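Local coordinates for protein Alpha/beta hydrolase (Pseudomonas aeruginosa PAO1, PDB 4R1D) that probably acts as a type VI secretion lipase effector of the alpha/beta hydrolase class, binds calcium, and is captured here in complex with its immunity protein, at residues E112-S124 and A131-N145. Numbering follows the deposited sequence. Where two conformers were deposited one is given.
Sequences EVDDQGTIDVGQS and ARLRGWGKVMRSAYN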
loop_
_atom_site.group_PDB
_atom_site.type_symbol
_atom_site.label_atom_id
_atom_site.label_comp_id
_atom_site.label_asym_id
_atom_site.label_seq_id
_atom_site.Cartn_x
_atom_site.Cartn_y
_atom_site.Cartn_z
ATOM N N GLU A 112 1.197 1.269 -8.763
ATOM C CA GLU A 112 -0.004 2.053 -9.079
ATOM C C GLU A 112 -1.264 1.231 -8.828
ATOM O O GLU A 112 -1.223 0.002 -8.781
ATOM C CB GLU A 112 0.014 2.531 -10.537
ATOM C CG GLU A 112 -0.012 1.390 -11.539
ATOM C CD GLU A 112 0.015 1.849 -12.998
ATOM O OE1 GLU A 112 0.282 3.037 -13.261
ATOM O OE2 GLU A 112 -0.225 0.996 -13.876
ATOM N N VAL A 113 -2.382 1.912 -8.627
ATOM C CA VAL A 113 -3.659 1.228 -8.471
ATOM C C VAL A 113 -3.929 0.250 -9.611
ATOM O O VAL A 113 -3.697 0.569 -10.779
ATOM C CB VAL A 113 -4.810 2.229 -8.406
ATOM C CG1 VAL A 113 -6.154 1.500 -8.401
ATOM C CG2 VAL A 113 -4.645 3.117 -7.178
ATOM N N ASP A 114 -4.409 -0.939 -9.254
ATOM C CA ASP A 114 -4.790 -1.980 -10.211
ATOM C C ASP A 114 -6.294 -2.181 -10.100
ATOM O O ASP A 114 -6.779 -2.658 -9.076
ATOM C CB ASP A 114 -4.059 -3.294 -9.891
ATOM C CG ASP A 114 -4.440 -4.438 -10.834
ATOM O OD1 ASP A 114 -5.216 -4.212 -11.790
ATOM O OD2 ASP A 114 -3.943 -5.571 -10.628
ATOM N N ASP A 115 -7.025 -1.818 -11.151
ATOM C CA ASP A 115 -8.482 -1.906 -11.130
ATOM C C ASP A 115 -9.030 -3.218 -11.681
ATOM O O ASP A 115 -10.238 -3.349 -11.902
ATOM C CB ASP A 115 -9.116 -0.709 -11.855
ATOM C CG ASP A 115 -8.873 -0.725 -13.352
ATOM O OD1 ASP A 115 -8.101 -1.589 -13.837
ATOM O OD2 ASP A 115 -9.465 0.139 -14.045
ATOM N N GLN A 116 -8.147 -4.196 -11.889
ATOM C CA GLN A 116 -8.539 -5.450 -12.520
ATOM C C GLN A 116 -8.758 -6.598 -11.537
ATOM O O GLN A 116 -8.707 -7.770 -11.914
ATOM C CB GLN A 116 -7.508 -5.830 -13.592
ATOM C CG GLN A 116 -7.386 -4.767 -14.671
ATOM C CD GLN A 116 -8.638 -4.683 -15.532
ATOM O OE1 GLN A 116 -9.192 -3.605 -15.752
ATOM N NE2 GLN A 116 -9.086 -5.827 -16.021
ATOM N N GLY A 117 -9.042 -6.263 -10.279
ATOM C CA GLY A 117 -9.384 -7.274 -9.299
ATOM C C GLY A 117 -10.771 -7.855 -9.515
ATOM O O GLY A 117 -11.552 -7.358 -10.339
ATOM N N THR A 118 -11.080 -8.905 -8.765
ATOM C CA THR A 118 -12.375 -9.565 -8.859
ATOM C C THR A 118 -13.448 -8.662 -8.257
ATOM O O THR A 118 -13.163 -7.873 -7.365
ATOM C CB THR A 118 -12.371 -10.893 -8.100
ATOM O OG1 THR A 118 -11.983 -10.655 -6.741
ATOM C CG2 THR A 118 -11.401 -11.882 -8.756
ATOM N N ILE A 119 -14.674 -8.796 -8.755
ATOM C CA ILE A 119 -15.791 -7.957 -8.329
ATOM C C ILE A 119 -16.996 -8.820 -8.010
ATOM O O ILE A 119 -17.325 -9.740 -8.760
ATOM C CB ILE A 119 -16.204 -6.970 -9.440
ATOM C CG1 ILE A 119 -15.059 -6.000 -9.747
ATOM C CG2 ILE A 119 -17.476 -6.201 -9.042
ATOM C CD1 ILE A 119 -15.350 -5.024 -10.891
ATOM N N ASP A 120 -17.665 -8.508 -6.904
ATOM C CA ASP A 120 -18.910 -9.166 -6.558
ATOM C C ASP A 120 -20.010 -8.129 -6.651
ATOM O O ASP A 120 -20.160 -7.310 -5.752
ATOM C CB ASP A 120 -18.836 -9.728 -5.140
ATOM C CG ASP A 120 -20.140 -10.349 -4.687
ATOM O OD1 ASP A 120 -21.021 -10.582 -5.547
ATOM O OD2 ASP A 120 -20.274 -10.610 -3.472
ATOM N N VAL A 121 -20.763 -8.140 -7.744
ATOM C CA VAL A 121 -21.800 -7.135 -7.934
ATOM C C VAL A 121 -22.964 -7.336 -6.964
ATOM O O VAL A 121 -23.769 -6.432 -6.760
ATOM C CB VAL A 121 -22.306 -7.091 -9.385
ATOM C CG1 VAL A 121 -21.156 -6.766 -10.337
ATOM C CG2 VAL A 121 -22.964 -8.411 -9.753
ATOM N N GLY A 122 -23.032 -8.514 -6.355
ATOM C CA GLY A 122 -24.044 -8.802 -5.350
ATOM C C GLY A 122 -25.454 -8.470 -5.803
ATOM O O GLY A 122 -25.905 -8.923 -6.857
ATOM N N GLN A 123 -26.148 -7.668 -4.999
ATOM C CA GLN A 123 -27.493 -7.215 -5.340
ATOM C C GLN A 123 -27.497 -5.733 -5.721
ATOM O O GLN A 123 -28.501 -5.046 -5.566
ATOM C CB GLN A 123 -28.446 -7.457 -4.163
ATOM C CG GLN A 123 -28.418 -8.880 -3.614
ATOM C CD GLN A 123 -27.159 -9.185 -2.804
ATOM O OE1 GLN A 123 -26.645 -8.329 -2.077
ATOM N NE2 GLN A 123 -26.653 -10.410 -2.937
ATOM N N SER A 124 -26.376 -5.247 -6.245
ATOM C CA SER A 124 -26.230 -3.825 -6.556
ATOM C C SER A 124 -27.073 -3.386 -7.737
ATOM O O SER A 124 -27.368 -2.202 -7.893
ATOM C CB SER A 124 -24.768 -3.496 -6.865
ATOM O OG SER A 124 -24.373 -4.110 -8.082
ATOM N N ALA A 131 -19.677 -2.109 -12.829
ATOM C CA ALA A 131 -18.980 -2.058 -11.543
ATOM C C ALA A 131 -17.479 -1.905 -11.770
ATOM O O ALA A 131 -16.800 -1.224 -11.004
ATOM C CB ALA A 131 -19.289 -3.308 -10.713
ATOM N N ARG A 132 -16.962 -2.536 -12.825
ATOM C CA ARG A 132 -15.550 -2.382 -13.177
ATOM C C ARG A 132 -15.244 -0.925 -13.547
ATOM O O ARG A 132 -14.269 -0.339 -13.076
ATOM C CB ARG A 132 -15.190 -3.341 -14.321
ATOM C CG ARG A 132 -13.820 -3.154 -14.938
ATOM C CD ARG A 132 -12.817 -4.187 -14.456
ATOM N NE ARG A 132 -13.362 -5.530 -14.229
ATOM C CZ ARG A 132 -12.957 -6.294 -13.219
ATOM N NH1 ARG A 132 -12.029 -5.820 -12.395
ATOM N NH2 ARG A 132 -13.465 -7.501 -13.013
ATOM N N LEU A 133 -16.092 -0.329 -14.380
ATOM C CA LEU A 133 -15.936 1.077 -14.731
ATOM C C LEU A 133 -15.994 1.961 -13.495
ATOM O O LEU A 133 -15.305 2.983 -13.421
ATOM C CB LEU A 133 -17.009 1.514 -15.728
ATOM C CG LEU A 133 -16.711 1.059 -17.155
ATOM C CD1 LEU A 133 -17.908 1.326 -18.070
ATOM C CD2 LEU A 133 -15.448 1.735 -17.685
ATOM N N ARG A 134 -16.819 1.566 -12.533
ATOM C CA ARG A 134 -16.940 2.320 -11.281
ATOM C C ARG A 134 -15.742 2.084 -10.359
ATOM O O ARG A 134 -15.687 2.655 -9.272
ATOM C CB ARG A 134 -18.208 1.934 -10.520
ATOM C CG ARG A 134 -19.512 2.140 -11.269
ATOM C CD ARG A 134 -20.049 3.534 -11.119
ATOM N NE ARG A 134 -21.466 3.560 -11.489
ATOM C CZ ARG A 134 -22.450 3.255 -10.650
ATOM N NH1 ARG A 134 -22.163 2.918 -9.391
ATOM N NH2 ARG A 134 -23.716 3.285 -11.067
ATOM N N GLY A 135 -14.820 1.215 -10.771
ATOM C CA GLY A 135 -13.603 0.966 -10.005
ATOM C C GLY A 135 -13.714 -0.021 -8.850
ATOM O O GLY A 135 -12.815 -0.113 -8.000
ATOM N N TRP A 136 -14.793 -0.789 -8.813
ATOM C CA TRP A 136 -15.003 -1.686 -7.681
ATOM C C TRP A 136 -13.982 -2.829 -7.640
ATOM O O TRP A 136 -13.851 -3.498 -6.621
ATOM C CB TRP A 136 -16.415 -2.265 -7.689
ATOM C CG TRP A 136 -17.518 -1.262 -7.467
ATOM C CD1 TRP A 136 -17.463 0.100 -7.618
ATOM C CD2 TRP A 136 -18.851 -1.568 -7.068
ATOM N NE1 TRP A 136 -18.692 0.657 -7.315
ATOM C CE2 TRP A 136 -19.558 -0.349 -6.978
ATOM C CE3 TRP A 136 -19.516 -2.758 -6.769
ATOM C CZ2 TRP A 136 -20.901 -0.292 -6.610
ATOM C CZ3 TRP A 136 -20.850 -2.698 -6.398
ATOM C CH2 TRP A 136 -21.527 -1.474 -6.327
ATOM N N GLY A 137 -13.262 -3.039 -8.745
ATOM C CA GLY A 137 -12.244 -4.073 -8.791
ATOM C C GLY A 137 -10.892 -3.560 -8.324
ATOM O O GLY A 137 -9.879 -4.233 -8.474
ATOM N N LYS A 138 -10.878 -2.352 -7.777
ATOM C CA LYS A 138 -9.649 -1.757 -7.257
ATOM C C LYS A 138 -9.348 -2.183 -5.832
ATOM O O LYS A 138 -8.233 -1.983 -5.355
ATOM C CB LYS A 138 -9.780 -0.239 -7.218
ATOM C CG LYS A 138 -9.725 0.459 -8.553
ATOM C CD LYS A 138 -10.126 1.905 -8.366
ATOM C CE LYS A 138 -10.297 2.621 -9.710
ATOM N NZ LYS A 138 -10.660 4.058 -9.521
ATOM N N VAL A 139 -10.348 -2.716 -5.138
ATOM C CA VAL A 139 -10.250 -2.898 -3.687
ATOM C C VAL A 139 -10.621 -4.303 -3.211
ATOM O O VAL A 139 -11.274 -5.063 -3.929
ATOM C CB VAL A 139 -11.123 -1.869 -2.931
ATOM C CG1 VAL A 139 -10.645 -0.462 -3.222
ATOM C CG2 VAL A 139 -12.592 -2.041 -3.303
ATOM N N MET A 140 -10.208 -4.632 -1.987
ATOM C CA MET A 140 -10.463 -5.946 -1.405
ATOM C C MET A 140 -11.951 -6.293 -1.504
ATOM O O MET A 140 -12.818 -5.557 -1.017
ATOM C CB MET A 140 -9.993 -5.968 0.049
ATOM C CG MET A 140 -10.000 -7.336 0.693
ATOM S SD MET A 140 -9.298 -7.243 2.352
ATOM C CE MET A 140 -9.335 -8.972 2.802
ATOM N N ARG A 141 -12.248 -7.414 -2.147
ATOM C CA ARG A 141 -13.637 -7.704 -2.493
ATOM C C ARG A 141 -14.557 -7.921 -1.290
ATOM O O ARG A 141 -15.573 -7.246 -1.154
ATOM C CB ARG A 141 -13.734 -8.895 -3.446
ATOM C CG ARG A 141 -15.177 -9.269 -3.688
ATOM C CD ARG A 141 -15.396 -9.861 -5.047
ATOM N NE ARG A 141 -14.452 -10.917 -5.352
ATOM C CZ ARG A 141 -14.284 -12.020 -4.633
ATOM N NH1 ARG A 141 -14.988 -12.216 -3.530
ATOM N NH2 ARG A 141 -13.399 -12.928 -5.022
ATOM N N SER A 142 -14.208 -8.867 -0.431
ATOM C CA SER A 142 -15.063 -9.188 0.717
ATOM C C SER A 142 -15.268 -7.993 1.647
ATOM O O SER A 142 -16.352 -7.791 2.199
ATOM C CB SER A 142 -14.479 -10.366 1.506
ATOM O OG SER A 142 -13.241 -10.001 2.099
ATOM N N ALA A 143 -14.218 -7.204 1.837
ATOM C CA ALA A 143 -14.281 -6.085 2.774
ATOM C C ALA A 143 -15.137 -4.928 2.280
ATOM O O ALA A 143 -15.798 -4.254 3.087
ATOM C CB ALA A 143 -12.886 -5.590 3.115
ATOM N N TYR A 144 -15.131 -4.706 0.964
ATOM C CA TYR A 144 -15.716 -3.487 0.394
ATOM C C TYR A 144 -16.827 -3.643 -0.643
ATOM O O TYR A 144 -17.694 -2.782 -0.733
ATOM C CB TYR A 144 -14.615 -2.642 -0.211
ATOM C CG TYR A 144 -13.580 -2.217 0.803
ATOM C CD1 TYR A 144 -13.955 -1.660 2.026
ATOM C CD2 TYR A 144 -12.236 -2.395 0.549
ATOM C CE1 TYR A 144 -12.990 -1.265 2.957
ATOM C CE2 TYR A 144 -11.275 -2.001 1.455
ATOM C CZ TYR A 144 -11.654 -1.437 2.658
ATOM O OH TYR A 144 -10.663 -1.049 3.548
ATOM N N ASN A 145 -16.804 -4.704 -1.445
ATOM C CA ASN A 145 -17.844 -4.848 -2.471
ATOM C C ASN A 145 -19.284 -4.935 -1.915
ATOM O O ASN A 145 -20.192 -4.305 -2.457
ATOM C CB ASN A 145 -17.543 -6.009 -3.445
ATOM C CG ASN A 145 -16.533 -5.627 -4.546
ATOM O OD1 ASN A 145 -16.563 -6.187 -5.638
ATOM N ND2 ASN A 145 -15.658 -4.665 -4.263
HETATM O O HOH W 1 -12.611 -1.802 -11.292
HETATM O O HOH W 2 -11.850 1.362 -13.189
HETATM O O HOH W 3 -10.895 -6.673 -6.173
HETATM O O HOH W 4 -21.782 -5.718 -4.027
#
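Arg-132, on the last turn of helix 128-133, turns its guanidinium back onto the loop 114-124, a worked example of side chains supplying the partners that an irregular backbone lacks. NH1 donates almost straight to Gly-117 O at 2.6 Å (167°). It also reaches Asp-115 O at 3.1 Å, both acceptors lying near the guanidinium plane. Ile-119 CD1 sits over the centre of one face, 3.6 Å from Arg-132 CZ. Bends at chi2 (102°) and chi3 (36°) fold the arginine into this position. Asn-145 links both segments: OD1 takes the N-H of Asp-120 on a lone pair at 2.9 Å, and ND2 donates to Trp-136 O. Arg-141 crosses Thr-118 at about a right angle and donates from NE to Thr-118 OG1 at 2.8 Å, tilted from the guanidinium plane, with a weak second bond from NH2. Gly-117 N donates a hydrogen bond to Gly-137 O, and one water joins Asp-115 O, Arg-132 O and Gly-137 N.

Ile-119 CG1 packs on Gly-137 CA, while CG2 lies 3.8 Å from Ala-131 CB. Ser-124 CB touches Trp-136, whose indole donates to Val-204 O and packs on the calcium ligand Glu-152.

A Schellman motif at Gly-135 ends the helix; the loop probably owes much of its course to side-chain and water-mediated bonds, helped by that backbone bond and Asx turns at Asp-114 and Asp-120, with two in-plane carbonyls fixing the Arg-132 guanidinium's rotation.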